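Local coordinates for probable antibiotics synthesis protein (Thermus thermophilus, PDB 1V70), which is of unknown function, perhaps linked to antibiotic synthesis, and probably binds a metal ion within a small dimeric cupin fold, at residues 33-38 against 85-90; 48-53 against 79-84; 58-63 against 93-98. One frame throughout, in Å; residues are numbered along the deposited sequence.

Contact 1: 33-38 against 85-90; sequences YALLPG and HGVRNE
Pro37 and Asn89 bring the two backbones closest, their CA atoms 5.3 Å apart, where strand 28-35 of one sheet and strand 85-88 of the other run out into loops and a backbone bond joins them: Gly38 N donates to Asn89 O over 2.8 Å at an N-H...O angle of 153°. Gly38 has a positive phi of 91°, a backbone angle at which a CB would crowd the carbonyl O of Pro37; glycine therefore suits the turn.

Asn89 carries most of the contact. Its CG stands anti to the backbone N (chi1 -176°), on the side of the first segment, and from there ND2 reaches Leu35 O at 2.9 Å. The oxygen lies in the amide plane of Asn89, whereas the donor sits well above the carbonyl plane of Leu35. ND2 also serves Ser93 O, and OD1 bonds to Ser91 OG, so both ends of the amide are used and its rotation is fixed, a task that suits asparagine with its donor and acceptor on one short stem. At the base of the side chain, Asn89 CB packs on Leu35 CB at 3.9 Å.

Deeper in, the contact turns apolar. Leu35 CD2 meets Val87 CG1 at 4.1 Å in the conformer described, branched aliphatic side chains suited to the apolar interior between the two sheets, and Leu97 touches both residues from strand 95-102. On the outer side Arg88 NE pairs with Glu90 OE2 in its guanidinium plane, at 3.3 Å, while Arg88 NH1 takes Glu68 as a second acidic partner. Polar bonds at the rim with aliphatic packing inside are consistent with the closed end of a cupin beta-barrel, where its two antiparallel sheets face each other.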
# COMPACT_ATOMS: atom_id res chain seq x y z
N TYR A 33 -2.26 9.74 3.78
CA TYR A 33 -1.79 11.10 4.03
C TYR A 33 -2.62 11.97 3.09
O TYR A 33 -2.67 11.70 1.89
CB TYR A 33 -0.31 11.29 3.68
CG TYR A 33 0.70 10.75 4.67
CD1 TYR A 33 2.04 11.08 4.53
CD2 TYR A 33 0.33 9.89 5.71
CE1 TYR A 33 3.01 10.57 5.40
CE2 TYR A 33 1.29 9.37 6.58
CZ TYR A 33 2.63 9.72 6.42
OH TYR A 33 3.60 9.20 7.25
N ALA A 34 -3.27 12.99 3.63
CA ALA A 34 -4.09 13.88 2.83
C ALA A 34 -3.45 15.26 2.90
O ALA A 34 -3.38 15.87 3.97
CB ALA A 34 -5.52 13.92 3.37
N LEU A 35 -2.98 15.73 1.75
CA LEU A 35 -2.30 17.02 1.67
C LEU A 35 -3.01 18.06 0.82
O LEU A 35 -3.26 17.84 -0.36
CB LEU A 35 -0.88 16.84 1.10
CG LEU A 35 0.14 15.95 1.81
CD1 LEU A 35 -0.15 14.48 1.52
CD2 LEU A 35 1.54 16.31 1.31
N LEU A 36 -3.34 19.19 1.44
CA LEU A 36 -3.95 20.28 0.70
C LEU A 36 -2.75 20.99 0.06
O LEU A 36 -1.61 20.78 0.47
CB LEU A 36 -4.68 21.23 1.65
CG LEU A 36 -5.94 20.69 2.33
CD1 LEU A 36 -6.46 21.71 3.34
CD2 LEU A 36 -7.00 20.38 1.29
N PRO A 37 -3.00 21.83 -0.96
CA PRO A 37 -1.89 22.55 -1.60
C PRO A 37 -1.04 23.28 -0.57
O PRO A 37 -1.57 23.97 0.31
CB PRO A 37 -2.62 23.51 -2.53
CG PRO A 37 -3.80 22.72 -2.95
CD PRO A 37 -4.27 22.09 -1.65
N GLY A 38 0.28 23.12 -0.66
CA GLY A 38 1.18 23.78 0.26
C GLY A 38 1.54 22.98 1.50
O GLY A 38 2.48 23.33 2.21
N HIS A 85 13.71 11.71 4.25
CA HIS A 85 12.62 11.69 3.28
C HIS A 85 11.45 12.55 3.70
O HIS A 85 11.22 12.79 4.88
CB HIS A 85 12.14 10.25 3.07
CG HIS A 85 11.56 9.63 4.30
ND1 HIS A 85 12.34 9.16 5.34
CD2 HIS A 85 10.27 9.48 4.71
CE1 HIS A 85 11.56 8.76 6.33
NE2 HIS A 85 10.30 8.94 5.97
N GLY A 86 10.70 13.02 2.71
CA GLY A 86 9.53 13.83 2.98
C GLY A 86 8.70 13.95 1.72
O GLY A 86 9.08 13.43 0.67
N VAL A 87 7.55 14.61 1.83
CA VAL A 87 6.67 14.79 0.69
C VAL A 87 5.99 16.15 0.80
O VAL A 87 5.62 16.57 1.90
CB VAL A 87 5.61 13.66 0.58
CG1 VAL A 87 4.69 13.67 1.80
CG2 VAL A 87 4.81 13.81 -0.69
N ARG A 88 5.86 16.84 -0.32
CA ARG A 88 5.30 18.19 -0.37
C ARG A 88 4.25 18.29 -1.48
O ARG A 88 4.43 17.80 -2.59
CB ARG A 88 6.41 19.20 -0.67
CG ARG A 88 7.64 19.04 0.22
CD ARG A 88 8.63 20.20 0.04
NE ARG A 88 8.75 20.58 -1.37
CZ ARG A 88 9.81 20.11 -2.06
NH1 ARG A 88 10.67 19.29 -1.49
NH2 ARG A 88 10.00 20.51 -3.33
N ASN A 89 3.13 18.96 -1.21
CA ASN A 89 2.15 19.17 -2.26
C ASN A 89 2.41 20.56 -2.82
O ASN A 89 2.03 21.56 -2.20
CB ASN A 89 0.72 19.09 -1.71
CG ASN A 89 -0.32 19.20 -2.81
OD1 ASN A 89 0.00 19.60 -3.93
ND2 ASN A 89 -1.56 18.87 -2.49
N GLU A 90 3.07 20.62 -3.96
CA GLU A 90 3.38 21.90 -4.60
C GLU A 90 2.42 22.20 -5.74
O GLU A 90 2.63 23.11 -6.53
CB GLU A 90 4.82 21.86 -5.16
CG GLU A 90 5.91 21.75 -4.08
CD GLU A 90 5.90 22.95 -3.15
OE1 GLU A 90 5.29 23.96 -3.48
OE2 GLU A 90 6.53 22.86 -2.09
O HOH W 1 4.52 22.32 0.45

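Contact 2: 48-53 against 79-84; sequences GSDKVY and APAGAP
Ala79 pairs with Lys51 as an antiparallel hydrogen-bonded pair, the last residue of strand 75-79 lying against strand 50-55. Ala79 N gives a nearly linear bond to Lys51 O, 2.7 Å at 169°, and Lys51 N returns one to Ala79 O at 2.9 Å. A water lies within bonding distance of both Ala79 O and Ser49 O, though it has more acceptors in reach than protons to give. The small CB of Ala79 lies 3.7 Å from Lys51 O, and the His85 ring packs on it. On the same face of the sheet, Lys51 in the conformer described extends with CG anti to the backbone N (chi1 179°) and bends only at chi3; its NZ bonds to His85 NE2.

At Pro80 the chain leaves the sheet, its ring nitrogen offering no N-H to continue the pairing. Pro80 opens a type II beta turn closed by the bond from Ala83 N to Pro80 O, one of the connections between strands of the two sheets in this cupin barrel.

Ala81 is held by a side chain instead: its N donates to Asp50 OD1 over 2.8 Å, meeting the carboxylate oxygen nearly along its C-O axis. Asp50 divides its carboxylate between two jobs, because OD2 receives Ser25 OG and forms a salt bridge with Arg27, both of the second subunit; the turn is thus tied to the dimer interface. Ala81 CB fits closely at 3.3 Å from Ser49 O, where a methyl group is small enough.

Gly82 occupies the turn position with positive phi (95°), where a CB would strike the carbonyl O of Ala81.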
# COMPACT_ATOMS: atom_id res chain seq x y z
N GLY A 48 15.20 2.71 11.90
CA GLY A 48 15.04 1.33 11.49
C GLY A 48 13.74 0.96 10.81
O GLY A 48 13.27 -0.17 10.94
N SER A 49 13.14 1.90 10.09
CA SER A 49 11.89 1.63 9.39
C SER A 49 11.96 2.07 7.94
O SER A 49 12.54 3.11 7.63
CB SER A 49 10.72 2.36 10.06
OG SER A 49 10.49 1.89 11.38
N ASP A 50 11.39 1.27 7.05
CA ASP A 50 11.35 1.62 5.63
C ASP A 50 9.97 2.22 5.41
O ASP A 50 9.02 1.89 6.12
CB ASP A 50 11.51 0.39 4.73
CG ASP A 50 12.90 -0.21 4.79
OD1 ASP A 50 13.88 0.54 4.96
OD2 ASP A 50 13.02 -1.44 4.64
N LYS A 51 9.85 3.10 4.42
CA LYS A 51 8.56 3.71 4.13
C LYS A 51 8.33 3.75 2.63
O LYS A 51 9.26 3.93 1.85
CB LYS A 51 8.50 5.13 4.70
CG LYS A 51 7.18 5.84 4.41
CD LYS A 51 7.21 7.29 4.86
CE LYS A 51 7.32 7.40 6.37
NZ LYS A 51 7.36 8.82 6.80
N VAL A 52 7.08 3.56 2.22
CA VAL A 52 6.72 3.62 0.81
C VAL A 52 5.51 4.53 0.64
O VAL A 52 4.51 4.39 1.35
CB VAL A 52 6.36 2.23 0.23
CG1 VAL A 52 5.94 2.38 -1.23
CG2 VAL A 52 7.54 1.28 0.34
N TYR A 53 5.63 5.48 -0.28
CA TYR A 53 4.56 6.42 -0.60
C TYR A 53 3.94 5.97 -1.91
O TYR A 53 4.66 5.69 -2.87
CB TYR A 53 5.10 7.83 -0.83
CG TYR A 53 5.75 8.51 0.34
CD1 TYR A 53 4.99 9.10 1.35
CD2 TYR A 53 7.14 8.63 0.41
CE1 TYR A 53 5.59 9.81 2.39
CE2 TYR A 53 7.75 9.33 1.45
CZ TYR A 53 6.98 9.91 2.43
OH TYR A 53 7.59 10.64 3.43
N ALA A 79 11.47 4.82 0.49
CA ALA A 79 12.39 5.57 1.33
C ALA A 79 12.97 4.59 2.35
O ALA A 79 12.33 4.27 3.36
CB ALA A 79 11.66 6.70 2.05
N PRO A 80 14.19 4.09 2.10
CA PRO A 80 14.81 3.13 3.02
C PRO A 80 15.22 3.75 4.35
O PRO A 80 15.51 4.94 4.44
CB PRO A 80 16.00 2.62 2.22
CG PRO A 80 16.41 3.82 1.43
CD PRO A 80 15.07 4.37 0.95
N ALA A 81 15.24 2.92 5.39
CA ALA A 81 15.63 3.35 6.72
C ALA A 81 16.96 4.09 6.65
O ALA A 81 17.89 3.65 5.97
CB ALA A 81 15.74 2.15 7.65
N GLY A 82 17.05 5.21 7.36
CA GLY A 82 18.28 5.98 7.38
C GLY A 82 18.33 7.12 6.37
O GLY A 82 19.12 8.05 6.52
N ALA A 83 17.48 7.05 5.35
CA ALA A 83 17.45 8.09 4.34
C ALA A 83 16.49 9.21 4.69
O ALA A 83 15.35 8.97 5.09
CB ALA A 83 17.05 7.49 2.99
N PRO A 84 16.94 10.47 4.59
CA PRO A 84 16.06 11.59 4.90
C PRO A 84 14.97 11.58 3.83
O PRO A 84 15.26 11.45 2.65
CB PRO A 84 16.98 12.80 4.79
CG PRO A 84 18.32 12.23 5.18
CD PRO A 84 18.34 10.93 4.43
O HOH W 2 12.38 5.35 6.02

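Contact 3: 58-63 against 93-98; sequences GEVVVR and SPALLL
Val60 and Ala95 make the tightest apolar touch, Val60 CG1 resting 3.5 Å from Ala95 CB, closer than usual for two methyl carbons. Val60 CG1 is anti to its carbonyl carbon (chi1 -64°), while the other branch, CG2, is flanked by the backbone N and carbonyl carbon and meets Leu97 CD2 at 3.9 Å. Val60 and Leu97 approach tip to tip, and Leu97, the longer of the two, spans the distance as the strands diverge. Val87, in the conformer described, packs on both. A short alanine suits the near end, where the backbones are close, and branched aliphatics suit the interior: this is the hydrophobic filling between the two sheets of a cupin barrel, strand 60-64 belonging to one and strand 95-102 to the other.

Backbone packing brings Gly58 CA within 4.2 Å of Ala95 CA and 3.7 Å of Pro94 O. A CB on Gly58 would clash with both, and its phi is positive (74°), so glycine is well suited here on two counts.

The polar link is indirect. A water accepts from Glu59 N and donates to Pro94 O, each at 3.0 Å, bridging the backbones where the strands begin.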
# COMPACT_ATOMS: atom_id res chain seq x y z
N GLY A 58 -4.04 13.10 -7.08
CA GLY A 58 -3.20 14.28 -7.11
C GLY A 58 -1.74 13.97 -7.34
O GLY A 58 -1.36 12.84 -7.64
N GLU A 59 -0.90 14.99 -7.19
CA GLU A 59 0.53 14.77 -7.35
C GLU A 59 1.31 15.51 -6.27
O GLU A 59 0.93 16.58 -5.82
CB GLU A 59 0.95 15.22 -8.76
CG GLU A 59 0.78 16.73 -8.99
CD GLU A 59 1.10 17.08 -10.43
OE1 GLU A 59 1.52 18.20 -10.68
OE2 GLU A 59 0.89 16.24 -11.30
N VAL A 60 2.39 14.87 -5.83
CA VAL A 60 3.23 15.42 -4.78
C VAL A 60 4.68 15.29 -5.18
O VAL A 60 5.04 14.51 -6.07
CB VAL A 60 3.04 14.66 -3.44
CG1 VAL A 60 1.61 14.84 -2.94
CG2 VAL A 60 3.35 13.18 -3.62
N VAL A 61 5.53 16.07 -4.52
CA VAL A 61 6.96 16.01 -4.76
C VAL A 61 7.51 15.20 -3.59
O VAL A 61 7.39 15.61 -2.43
CB VAL A 61 7.61 17.40 -4.76
CG1 VAL A 61 9.12 17.26 -4.90
CG2 VAL A 61 7.05 18.24 -5.89
N VAL A 62 8.08 14.04 -3.89
CA VAL A 62 8.66 13.20 -2.86
C VAL A 62 10.17 13.38 -2.85
O VAL A 62 10.81 13.43 -3.90
CB VAL A 62 8.33 11.69 -3.08
CG1 VAL A 62 8.80 11.25 -4.45
CG2 VAL A 62 8.97 10.85 -2.00
N ARG A 63 10.74 13.52 -1.65
CA ARG A 63 12.18 13.68 -1.51
C ARG A 63 12.72 12.49 -0.74
O ARG A 63 12.20 12.12 0.32
CB ARG A 63 12.49 14.98 -0.75
CG ARG A 63 13.99 15.27 -0.55
CD ARG A 63 14.52 14.69 0.75
NE ARG A 63 15.95 14.93 0.93
CZ ARG A 63 16.51 16.10 1.23
NH1 ARG A 63 15.76 17.19 1.41
NH2 ARG A 63 17.83 16.19 1.35
N SER A 93 -3.95 21.51 -6.28
CA SER A 93 -5.06 20.62 -5.93
C SER A 93 -4.67 19.68 -4.79
O SER A 93 -3.48 19.48 -4.52
CB SER A 93 -5.46 19.78 -7.15
OG SER A 93 -5.87 20.61 -8.22
N PRO A 94 -5.66 19.11 -4.10
CA PRO A 94 -5.35 18.20 -3.00
C PRO A 94 -4.67 16.92 -3.51
O PRO A 94 -4.75 16.60 -4.70
CB PRO A 94 -6.72 17.91 -2.39
CG PRO A 94 -7.51 19.14 -2.71
CD PRO A 94 -7.10 19.41 -4.13
N ALA A 95 -4.01 16.21 -2.61
CA ALA A 95 -3.35 14.96 -2.94
C ALA A 95 -3.61 13.97 -1.82
O ALA A 95 -3.70 14.36 -0.65
CB ALA A 95 -1.85 15.18 -3.12
N LEU A 96 -3.75 12.70 -2.18
CA LEU A 96 -3.99 11.63 -1.22
C LEU A 96 -2.98 10.52 -1.47
O LEU A 96 -2.84 10.06 -2.60
CB LEU A 96 -5.40 11.07 -1.38
CG LEU A 96 -5.86 10.11 -0.27
CD1 LEU A 96 -5.92 10.85 1.06
CD2 LEU A 96 -7.23 9.56 -0.62
N LEU A 97 -2.30 10.10 -0.42
CA LEU A 97 -1.29 9.05 -0.53
C LEU A 97 -1.59 7.89 0.41
O LEU A 97 -2.16 8.08 1.48
CB LEU A 97 0.09 9.60 -0.15
CG LEU A 97 0.51 10.94 -0.73
CD1 LEU A 97 1.84 11.35 -0.13
CD2 LEU A 97 0.59 10.84 -2.25
N LEU A 98 -1.20 6.69 -0.02
CA LEU A 98 -1.30 5.50 0.80
C LEU A 98 0.15 5.36 1.23
O LEU A 98 1.06 5.24 0.39
CB LEU A 98 -1.75 4.30 -0.03
CG LEU A 98 -1.80 2.95 0.70
CD1 LEU A 98 -2.69 3.05 1.93
CD2 LEU A 98 -2.31 1.88 -0.25
O HOH W 3 -2.58 17.39 -6.60

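In the fold
Contacts 1 and 3 sit side by side at one end of the barrel, their centres about 6 Å apart, while contact 2 lies about 17 Å from the centre of each. In contacts 1 and 3 one segment comes from each sheet: strands 28-35 and 95-102 are neighbours in the five-stranded sheet, and 85-88 and 60-64 in the four-stranded one. Contact 2 falls wholly between the segments of contact 1 along the chain, whereas its segments alternate with those of contact 3. Strand 85-88 touches residues of contacts 2 and 3 as well as its own, so it connects all three regions. Contacts 2 and 3 also touch the second subunit, linking the cupin barrel to its dimer.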